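Local coordinates for protein o-succinylbenzoate synthase (Synechococcus elongatus, PDB 2OZT) that catalyses the metal-dependent dehydration of 2-succinyl-6-hydroxy-2,4-cyclohexadiene-1-carboxylate to 2-succinylbenzoate on the route to phylloquinone, at residues G170-A175 with R179-L184; Q205-L210 with I218-S223; S209-V214 with G237-F242. All blocks are in the same frame, centred on the assembly; numbering follows the deposited sequence.

Contact 1: residues G170-A175 with R179-L184. With PO4 (phosphate ion), chain C.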
loop_
_atom_site.group_PDB
_atom_site.type_symbol
_atom_site.label_atom_id
_atom_site.label_comp_id
_atom_site.label_asym_id
_atom_site.label_seq_id
_atom_site.Cartn_x
_atom_site.Cartn_y
_atom_site.Cartn_z
ATOM N N GLY A 170 -12.748 -3.983 6.552
ATOM C CA GLY A 170 -13.538 -5.199 6.419
ATOM C C GLY A 170 -14.326 -5.536 7.678
ATOM O O GLY A 170 -14.743 -6.694 7.841
ATOM N N SER A 171 -14.538 -4.570 8.574
ATOM C CA SER A 171 -15.097 -4.900 9.884
ATOM C C SER A 171 -16.619 -4.804 9.989
ATOM O O SER A 171 -17.186 -5.165 11.050
ATOM C CB SER A 171 -14.460 -4.006 10.949
ATOM O OG SER A 171 -14.886 -2.689 10.784
ATOM N N TRP A 172 -17.302 -4.308 8.966
ATOM C CA TRP A 172 -18.769 -4.201 9.062
ATOM C C TRP A 172 -19.397 -5.476 8.550
ATOM O O TRP A 172 -18.903 -6.094 7.608
ATOM C CB TRP A 172 -19.293 -3.049 8.203
ATOM C CG TRP A 172 -18.915 -1.702 8.684
ATOM C CD1 TRP A 172 -18.618 -1.299 9.978
ATOM C CD2 TRP A 172 -18.888 -0.515 7.879
ATOM N NE1 TRP A 172 -18.359 0.055 9.991
ATOM C CE2 TRP A 172 -18.529 0.563 8.725
ATOM C CE3 TRP A 172 -19.118 -0.263 6.522
ATOM C CZ2 TRP A 172 -18.348 1.860 8.230
ATOM C CZ3 TRP A 172 -19.002 1.022 6.054
ATOM C CH2 TRP A 172 -18.619 2.081 6.916
ATOM N N ASP A 173 -20.527 -5.870 9.150
ATOM C CA ASP A 173 -21.372 -6.855 8.468
ATOM C C ASP A 173 -22.243 -6.170 7.412
ATOM O O ASP A 173 -22.238 -4.954 7.275
ATOM C CB ASP A 173 -22.179 -7.743 9.433
ATOM C CG ASP A 173 -23.189 -6.995 10.264
ATOM O OD1 ASP A 173 -23.732 -5.942 9.848
ATOM O OD2 ASP A 173 -23.489 -7.520 11.369
ATOM N N ARG A 174 -22.928 -6.967 6.615
ATOM C CA ARG A 174 -23.581 -6.421 5.453
ATOM C C ARG A 174 -24.702 -5.425 5.843
ATOM O O ARG A 174 -24.850 -4.375 5.238
ATOM C CB ARG A 174 -24.126 -7.549 4.560
ATOM C CG ARG A 174 -23.045 -8.410 3.859
ATOM C CD ARG A 174 -23.645 -9.627 3.126
ATOM N NE ARG A 174 -24.201 -10.533 4.139
ATOM C CZ ARG A 174 -25.473 -10.931 4.191
ATOM N NH1 ARG A 174 -26.327 -10.573 3.250
ATOM N NH2 ARG A 174 -25.871 -11.708 5.198
ATOM N N ALA A 175 -25.493 -5.752 6.871
ATOM C CA ALA A 175 -26.594 -4.846 7.228
ATOM C C ALA A 175 -26.026 -3.523 7.759
ATOM O O ALA A 175 -26.552 -2.470 7.472
ATOM C CB ALA A 175 -27.452 -5.512 8.289
ATOM N N ARG A 179 -26.562 0.330 6.295
ATOM C CA ARG A 179 -27.049 1.451 7.126
ATOM C C ARG A 179 -26.071 2.639 7.055
ATOM O O ARG A 179 -26.486 3.796 6.937
ATOM C CB ARG A 179 -27.265 1.003 8.563
ATOM C CG ARG A 179 -28.500 0.091 8.707
ATOM C CD ARG A 179 -29.056 0.063 10.151
ATOM N NE ARG A 179 -27.985 -0.175 11.132
ATOM C CZ ARG A 179 -27.412 -1.359 11.354
ATOM N NH1 ARG A 179 -27.807 -2.437 10.690
ATOM N NH2 ARG A 179 -26.431 -1.465 12.252
ATOM N N TRP A 180 -24.757 2.347 7.060
ATOM C CA TRP A 180 -23.748 3.390 6.907
ATOM C C TRP A 180 -23.825 4.122 5.580
ATOM O O TRP A 180 -23.753 5.353 5.523
ATOM C CB TRP A 180 -22.360 2.769 7.033
ATOM C CG TRP A 180 -21.672 3.012 8.353
ATOM C CD1 TRP A 180 -21.471 2.109 9.345
ATOM C CD2 TRP A 180 -21.039 4.222 8.765
ATOM N NE1 TRP A 180 -20.740 2.689 10.380
ATOM C CE2 TRP A 180 -20.467 3.986 10.035
ATOM C CE3 TRP A 180 -20.873 5.473 8.166
ATOM C CZ2 TRP A 180 -19.743 4.996 10.737
ATOM C CZ3 TRP A 180 -20.192 6.471 8.875
ATOM C CH2 TRP A 180 -19.608 6.210 10.116
ATOM N N PHE A 181 -24.021 3.381 4.493
ATOM C CA PHE A 181 -24.117 4.048 3.215
ATOM C C PHE A 181 -25.371 4.904 3.094
ATOM O O PHE A 181 -25.340 5.932 2.447
ATOM C CB PHE A 181 -23.956 3.062 2.052
ATOM C CG PHE A 181 -22.515 2.646 1.850
ATOM C CD1 PHE A 181 -21.591 3.583 1.410
ATOM C CD2 PHE A 181 -22.099 1.356 2.115
ATOM C CE1 PHE A 181 -20.244 3.229 1.258
ATOM C CE2 PHE A 181 -20.773 0.996 1.965
ATOM C CZ PHE A 181 -19.845 1.940 1.551
ATOM N N ALA A 182 -26.434 4.473 3.760
ATOM C CA ALA A 182 -27.702 5.260 3.747
ATOM C C ALA A 182 -27.480 6.539 4.555
ATOM O O ALA A 182 -27.886 7.634 4.121
ATOM C CB ALA A 182 -28.832 4.453 4.302
ATOM N N TRP A 183 -26.799 6.428 5.699
ATOM C CA TRP A 183 -26.446 7.612 6.494
ATOM C C TRP A 183 -25.574 8.569 5.701
ATOM O O TRP A 183 -25.773 9.793 5.719
ATOM C CB TRP A 183 -25.708 7.214 7.772
ATOM C CG TRP A 183 -25.495 8.368 8.739
ATOM C CD1 TRP A 183 -26.302 8.701 9.785
ATOM C CD2 TRP A 183 -24.400 9.289 8.768
ATOM N NE1 TRP A 183 -25.778 9.772 10.468
ATOM C CE2 TRP A 183 -24.621 10.169 9.857
ATOM C CE3 TRP A 183 -23.260 9.469 7.982
ATOM C CZ2 TRP A 183 -23.756 11.215 10.165
ATOM C CZ3 TRP A 183 -22.377 10.517 8.300
ATOM C CH2 TRP A 183 -22.632 11.371 9.390
ATOM N N LEU A 184 -24.593 8.023 4.982
ATOM C CA LEU A 184 -23.678 8.875 4.228
ATOM C C LEU A 184 -24.393 9.599 3.086
ATOM O O LEU A 184 -24.053 10.731 2.745
ATOM C CB LEU A 184 -22.476 8.068 3.702
ATOM C CG LEU A 184 -21.428 7.695 4.751
ATOM C CD1 LEU A 184 -20.514 6.593 4.222
ATOM C CD2 LEU A 184 -20.554 8.898 5.181
HETATM P P PO4 C . -23.009 -11.013 7.616
HETATM O O1 PO4 C . -21.911 -11.546 8.504
HETATM O O2 PO4 C . -23.285 -12.090 6.594
HETATM O O3 PO4 C . -24.282 -10.658 8.383
HETATM O O4 PO4 C . -22.561 -9.807 6.842
HETATM O O HOH W 1 -19.133 1.481 12.485
#
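W172 and W180 lie face against face at the start of helix 174-187, the helix of a right-handed beta-alpha-beta unit between strands 163-167 and 192-196 in the enolase-type barrel domain. The stack is offset: the six-membered ring of W172 covers the five-membered ring of W180 with centroids 3.9 Å apart and planes at 16°. W180 CB also sits over the W172 face, a CH-pi contact. CG of W172 lies beside its backbone N (chi1 -68°), which carries the indole from the loop before the helix back along the first turns. At its rim, W172 CZ3 reaches F181 CE2 at 4.5 Å, a looser touch, and both residues lean on V195 of strand 192-196. The outer side is different in kind. A175 O accepts the helical bond from R179 N at 3.0 Å, and the bent R179 side chain folds back so that NH1 comes near A175 CB without bonding to A175 O. D173, the N-cap, turns its carboxylate to T176. R174 holds a phosphate, probably from the crystallisation liquor, through its backbone N (2.9 Å to O4) and through NE and NH2, which both reach O2 at the guanidinium edge. Where the stacked indoles meet water, one molecule accepts from both, 3.0 Å from W172 NE1 and 2.9 Å from W180 NE1.

Contact 2: residues Q205-L210 with I218-S223. With NA (sodium ion), chain D.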
loop_
_atom_site.group_PDB
_atom_site.type_symbol
_atom_site.label_atom_id
_atom_site.label_comp_id
_atom_site.label_asym_id
_atom_site.label_seq_id
_atom_site.Cartn_x
_atom_site.Cartn_y
_atom_site.Cartn_z
ATOM N N GLN A 205 -19.451 -10.522 -3.543
ATOM C CA GLN A 205 -20.676 -10.203 -4.258
ATOM C C GLN A 205 -21.391 -9.019 -3.656
ATOM O O GLN A 205 -21.900 -8.152 -4.395
ATOM C CB GLN A 205 -21.636 -11.394 -4.321
ATOM C CG GLN A 205 -20.989 -12.667 -4.816
ATOM C CD GLN A 205 -20.528 -13.623 -3.703
ATOM O OE1 GLN A 205 -19.966 -13.226 -2.651
ATOM N NE2 GLN A 205 -20.768 -14.921 -3.940
ATOM N N ALA A 206 -21.428 -8.950 -2.322
ATOM C CA ALA A 206 -22.067 -7.808 -1.681
ATOM C C ALA A 206 -21.230 -6.519 -1.852
ATOM O O ALA A 206 -21.769 -5.426 -1.994
ATOM C CB ALA A 206 -22.335 -8.113 -0.216
ATOM N N LEU A 207 -19.907 -6.671 -1.877
ATOM C CA LEU A 207 -19.059 -5.495 -2.051
ATOM C C LEU A 207 -19.325 -4.898 -3.421
ATOM O O LEU A 207 -19.458 -3.696 -3.568
ATOM C CB LEU A 207 -17.581 -5.910 -2.026
ATOM C CG LEU A 207 -16.841 -5.968 -0.693
ATOM C CD1 LEU A 207 -15.501 -6.606 -0.896
ATOM C CD2 LEU A 207 -16.691 -4.549 -0.141
ATOM N N LEU A 208 -19.398 -5.782 -4.422
ATOM C CA LEU A 208 -19.676 -5.329 -5.781
ATOM C C LEU A 208 -21.055 -4.667 -5.909
ATOM O O LEU A 208 -21.198 -3.563 -6.443
ATOM C CB LEU A 208 -19.495 -6.491 -6.751
ATOM C CG LEU A 208 -19.698 -6.174 -8.233
ATOM C CD1 LEU A 208 -18.653 -5.148 -8.758
ATOM C CD2 LEU A 208 -19.653 -7.488 -9.054
ATOM N N SER A 209 -22.081 -5.328 -5.347
ATOM C CA SER A 209 -23.432 -4.787 -5.393
ATOM C C SER A 209 -23.549 -3.431 -4.677
ATOM O O SER A 209 -24.152 -2.502 -5.187
ATOM C CB SER A 209 -24.433 -5.774 -4.776
ATOM O OG SER A 209 -25.712 -5.189 -4.861
ATOM N N LEU A 210 -22.905 -3.312 -3.509
ATOM C CA LEU A 210 -22.869 -2.019 -2.837
ATOM C C LEU A 210 -22.215 -0.959 -3.733
ATOM O O LEU A 210 -22.741 0.123 -3.906
ATOM C CB LEU A 210 -22.088 -2.103 -1.516
ATOM C CG LEU A 210 -22.813 -2.713 -0.314
ATOM C CD1 LEU A 210 -21.806 -2.926 0.819
ATOM C CD2 LEU A 210 -23.999 -1.820 0.111
ATOM N N ILE A 218 -16.447 3.555 -3.087
ATOM C CA ILE A 218 -15.861 2.505 -2.252
ATOM C C ILE A 218 -14.472 2.175 -2.801
ATOM O O ILE A 218 -14.262 2.178 -4.025
ATOM C CB ILE A 218 -16.762 1.240 -2.234
ATOM C CG1 ILE A 218 -18.151 1.632 -1.725
ATOM C CG2 ILE A 218 -16.164 0.146 -1.364
ATOM C CD1 ILE A 218 -19.112 0.434 -1.640
ATOM N N ALA A 219 -13.536 1.923 -1.895
ATOM C CA ALA A 219 -12.190 1.492 -2.279
ATOM C C ALA A 219 -11.920 0.089 -1.789
ATOM O O ALA A 219 -12.231 -0.269 -0.659
ATOM C CB ALA A 219 -11.178 2.427 -1.654
ATOM N N LEU A 220 -11.243 -0.714 -2.603
ATOM C CA LEU A 220 -10.771 -2.027 -2.165
ATOM C C LEU A 220 -9.343 -1.946 -1.677
ATOM O O LEU A 220 -8.531 -1.209 -2.250
ATOM C CB LEU A 220 -10.783 -3.006 -3.353
ATOM C CG LEU A 220 -12.189 -3.232 -3.914
ATOM C CD1 LEU A 220 -12.036 -4.044 -5.173
ATOM C CD2 LEU A 220 -13.142 -3.930 -2.935
ATOM N N ASP A 221 -9.058 -2.689 -0.610
ATOM C CA ASP A 221 -7.708 -2.653 -0.007
ATOM C C ASP A 221 -7.328 -4.091 0.296
ATOM O O ASP A 221 -6.563 -4.688 -0.459
ATOM C CB ASP A 221 -7.723 -1.739 1.229
ATOM C CG ASP A 221 -6.382 -1.632 1.920
ATOM O OD1 ASP A 221 -5.313 -1.870 1.293
ATOM O OD2 ASP A 221 -6.357 -1.289 3.129
ATOM N N GLU A 222 -7.844 -4.662 1.378
ATOM C CA GLU A 222 -7.586 -6.064 1.680
ATOM C C GLU A 222 -7.963 -6.961 0.518
ATOM O O GLU A 222 -7.329 -8.018 0.310
ATOM C CB GLU A 222 -8.363 -6.467 2.946
ATOM C CG GLU A 222 -7.792 -5.904 4.277
ATOM C CD GLU A 222 -8.267 -4.514 4.696
ATOM O OE1 GLU A 222 -8.848 -3.779 3.873
ATOM O OE2 GLU A 222 -8.006 -4.116 5.886
ATOM N N SER A 223 -8.942 -6.540 -0.286
ATOM C CA SER A 223 -9.355 -7.334 -1.432
ATOM C C SER A 223 -8.371 -7.345 -2.593
ATOM O O SER A 223 -8.486 -8.227 -3.479
ATOM C CB SER A 223 -10.708 -6.847 -1.974
ATOM O OG SER A 223 -11.802 -7.241 -1.132
HETATM NA NA NA D . -8.777 -1.151 4.409
#
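L210 of helix 204-213 and I218 of strand 218-220 make the closest backbone approach, 8.4 Å between CA atoms, with no hydrogen bond from one segment to the other. The join is therefore made by side chains, as expected where the helix of a beta-alpha-beta unit packs on the strand that follows it in a beta/alpha barrel. I218 and L210 meet through the end of the isoleucine: with CG1 beside the backbone N (chi1 -58°) and the chain extended beyond it, CD1 arrives at L210 CB, 3.9 Å away, and lies almost as near to the L210 carbonyl carbon. One turn earlier, L207 CD1 faces two partners. It meets L220 CD2 at 4.1 Å, one methyl branch against another, and S223 OG at 3.8 Å. That hydroxyl is not stranded against the methyl, because it is hydrogen-bonded to Q197 NE2. F181 of helix 174-187 extends the apolar layer on I218, and W233 of helix 227-235 does so on L220 and S223.

Past the strand the chain turns polar. D221 OD2 and E222 OE1 each bind the sodium ion at 2.7 Å, and D167 supplies a further ligand. D221 OD1 forms a salt bridge with K245, the predicted proton acceptor, while E222 OE2 bonds to N169. The chemistry thus divides by position: methyl groups hold the helix to the strand, and the carboxylates just past that strand bind the sodium ion, one of them, D221, being a magnesium ligand as well.

Contact 3: residues S209-V214 with G237-F242; sequences SLAQTV and GWPGFF
A211 of helix 204-213 presses its methyl into the corner made by W238 and P239, in the loop that leads into strand 241-244 of the enolase-type beta/alpha barrel. The loop begins at G237, whose positive phi closes helix 227-235 with a Schellman motif. W238 can be followed outward from there. Its CB leaves the backbone heading away from helix 204-213, but CG stands anti to the backbone N (chi1 -180°), and the indole returns its six-membered ring to the helix. CD1 lies over the face of the F242 ring. NE1 donates to F241 O at 3.0 Å, a bent bond (148° at the hydrogen) that approaches from above the carbonyl plane. CE3 passes 4.1 Å from A211 CB. Farther out CZ3 and CH2 carry the main contact, at 3.5 and 3.6 Å from A211 CB, and neighbouring CZ2 packs on L220 of strand 218-220. One indole face also receives P239 CD and G240 N, so the loop is folded onto its own tryptophan. An alanine at W238 is likely to leave a gap beside the A211 methyl and F241 O without its indole donor.

P239 completes the corner, its CG lying 3.8 Å from A211 CB. Nearer the surface, Q212 makes no direct hydrogen bond to the loop; a water bridges them, accepting from Q212 NE2 at 2.7 Å and donating to G237 O at 2.8 Å.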
loop_
_atom_site.group_PDB
_atom_site.type_symbol
_atom_site.label_atom_id
_atom_site.label_comp_id
_atom_site.label_asym_id
_atom_site.label_seq_id
_atom_site.Cartn_x
_atom_site.Cartn_y
_atom_site.Cartn_z
ATOM N N SER A 209 -22.081 -5.328 -5.347
ATOM C CA SER A 209 -23.432 -4.787 -5.393
ATOM C C SER A 209 -23.549 -3.431 -4.677
ATOM O O SER A 209 -24.152 -2.502 -5.187
ATOM C CB SER A 209 -24.433 -5.774 -4.776
ATOM O OG SER A 209 -25.712 -5.189 -4.861
ATOM N N LEU A 210 -22.905 -3.312 -3.509
ATOM C CA LEU A 210 -22.869 -2.019 -2.837
ATOM C C LEU A 210 -22.215 -0.959 -3.733
ATOM O O LEU A 210 -22.741 0.123 -3.906
ATOM C CB LEU A 210 -22.088 -2.103 -1.516
ATOM C CG LEU A 210 -22.813 -2.713 -0.314
ATOM C CD1 LEU A 210 -21.806 -2.926 0.819
ATOM C CD2 LEU A 210 -23.999 -1.820 0.111
ATOM N N ALA A 211 -21.042 -1.260 -4.288
ATOM C CA ALA A 211 -20.409 -0.227 -5.086
ATOM C C ALA A 211 -21.267 0.224 -6.257
ATOM O O ALA A 211 -21.209 1.374 -6.664
ATOM C CB ALA A 211 -19.108 -0.727 -5.588
ATOM N N GLN A 212 -22.006 -0.735 -6.823
ATOM C CA GLN A 212 -22.859 -0.457 -7.984
ATOM C C GLN A 212 -24.157 0.287 -7.635
ATOM O O GLN A 212 -24.856 0.748 -8.528
ATOM C CB GLN A 212 -23.208 -1.774 -8.689
ATOM C CG GLN A 212 -21.975 -2.418 -9.360
ATOM C CD GLN A 212 -22.228 -3.875 -9.778
ATOM O OE1 GLN A 212 -23.035 -4.580 -9.169
ATOM N NE2 GLN A 212 -21.501 -4.334 -10.761
ATOM N N THR A 213 -24.444 0.441 -6.353
ATOM C CA THR A 213 -25.750 1.008 -6.002
ATOM C C THR A 213 -25.712 2.203 -5.066
ATOM O O THR A 213 -26.631 3.034 -5.089
ATOM C CB THR A 213 -26.648 -0.045 -5.348
ATOM O OG1 THR A 213 -25.990 -0.612 -4.214
ATOM C CG2 THR A 213 -26.976 -1.155 -6.328
ATOM N N VAL A 214 -24.681 2.316 -4.241
ATOM C CA VAL A 214 -24.652 3.426 -3.277
ATOM C C VAL A 214 -23.999 4.679 -3.836
ATOM O O VAL A 214 -23.214 4.589 -4.782
ATOM C CB VAL A 214 -23.970 3.032 -1.944
ATOM C CG1 VAL A 214 -24.600 1.767 -1.375
ATOM C CG2 VAL A 214 -22.449 2.763 -2.165
ATOM N N GLY A 237 -15.922 -5.438 -13.348
ATOM C CA GLY A 237 -16.500 -4.112 -13.499
ATOM C C GLY A 237 -16.495 -3.279 -12.236
ATOM O O GLY A 237 -17.386 -2.467 -12.028
ATOM N N TRP A 238 -15.477 -3.447 -11.392
ATOM C CA TRP A 238 -15.424 -2.641 -10.162
ATOM C C TRP A 238 -15.467 -1.170 -10.522
ATOM O O TRP A 238 -14.634 -0.718 -11.282
ATOM C CB TRP A 238 -14.150 -2.942 -9.406
ATOM C CG TRP A 238 -14.024 -2.150 -8.118
ATOM C CD1 TRP A 238 -13.104 -1.169 -7.846
ATOM C CD2 TRP A 238 -14.829 -2.290 -6.954
ATOM N NE1 TRP A 238 -13.279 -0.694 -6.567
ATOM C CE2 TRP A 238 -14.361 -1.351 -6.011
ATOM C CE3 TRP A 238 -15.914 -3.112 -6.609
ATOM C CZ2 TRP A 238 -14.920 -1.229 -4.724
ATOM C CZ3 TRP A 238 -16.496 -2.969 -5.334
ATOM C CH2 TRP A 238 -15.973 -2.057 -4.391
ATOM N N PRO A 239 -16.447 -0.400 -9.994
ATOM C CA PRO A 239 -16.496 1.017 -10.381
ATOM C C PRO A 239 -15.782 1.974 -9.418
ATOM O O PRO A 239 -15.703 3.169 -9.701
ATOM C CB PRO A 239 -18.001 1.344 -10.275
ATOM C CG PRO A 239 -18.445 0.469 -9.125
ATOM C CD PRO A 239 -17.655 -0.815 -9.225
ATOM N N GLY A 240 -15.263 1.445 -8.317
ATOM C CA GLY A 240 -14.614 2.261 -7.315
ATOM C C GLY A 240 -13.102 2.329 -7.406
ATOM O O GLY A 240 -12.502 2.252 -8.508
ATOM N N PHE A 241 -12.511 2.567 -6.243
ATOM C CA PHE A 241 -11.066 2.745 -6.164
ATOM C C PHE A 241 -10.331 1.466 -5.791
ATOM O O PHE A 241 -10.881 0.517 -5.246
ATOM C CB PHE A 241 -10.719 3.808 -5.120
ATOM C CG PHE A 241 -11.147 5.188 -5.514
ATOM C CD1 PHE A 241 -10.266 6.090 -6.081
ATOM C CD2 PHE A 241 -12.469 5.584 -5.302
ATOM C CE1 PHE A 241 -10.708 7.356 -6.456
ATOM C CE2 PHE A 241 -12.899 6.858 -5.628
ATOM C CZ PHE A 241 -12.022 7.750 -6.229
ATOM N N PHE A 242 -9.042 1.441 -6.143
ATOM C CA PHE A 242 -8.192 0.300 -5.802
ATOM C C PHE A 242 -7.002 0.864 -5.031
ATOM O O PHE A 242 -6.362 1.806 -5.516
ATOM C CB PHE A 242 -7.586 -0.270 -7.089
ATOM C CG PHE A 242 -8.569 -0.908 -8.061
ATOM C CD1 PHE A 242 -8.722 -2.278 -8.102
ATOM C CD2 PHE A 242 -9.249 -0.130 -9.003
ATOM C CE1 PHE A 242 -9.590 -2.869 -9.050
ATOM C CE2 PHE A 242 -10.103 -0.735 -9.941
ATOM C CZ PHE A 242 -10.256 -2.088 -9.946
HETATM O O HOH W 2 -20.110 -2.756 -12.503
#

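Overall arrangement
All three contacts belong to the barrel domain and follow its repeating strand-helix order. Contact 1, at the start of helix 174-187, closes before contacts 2 and 3 begin; those two share S209 and L210 of helix 204-213, and their centres are about 7 Å apart. The centre of contact 1 lies about 12 Å from that of contact 2 and about 14 Å from that of contact 3. F181 bridges the groups, its CZ 3.6 Å from I218 CD1. Strands 218-220 and 241-244 are neighbours in the parallel sheet, so helix 204-213 packs on the strand that follows it, whose C-terminal end leads to the metal ligands, and with its own C-terminal part on the loop entering the next strand.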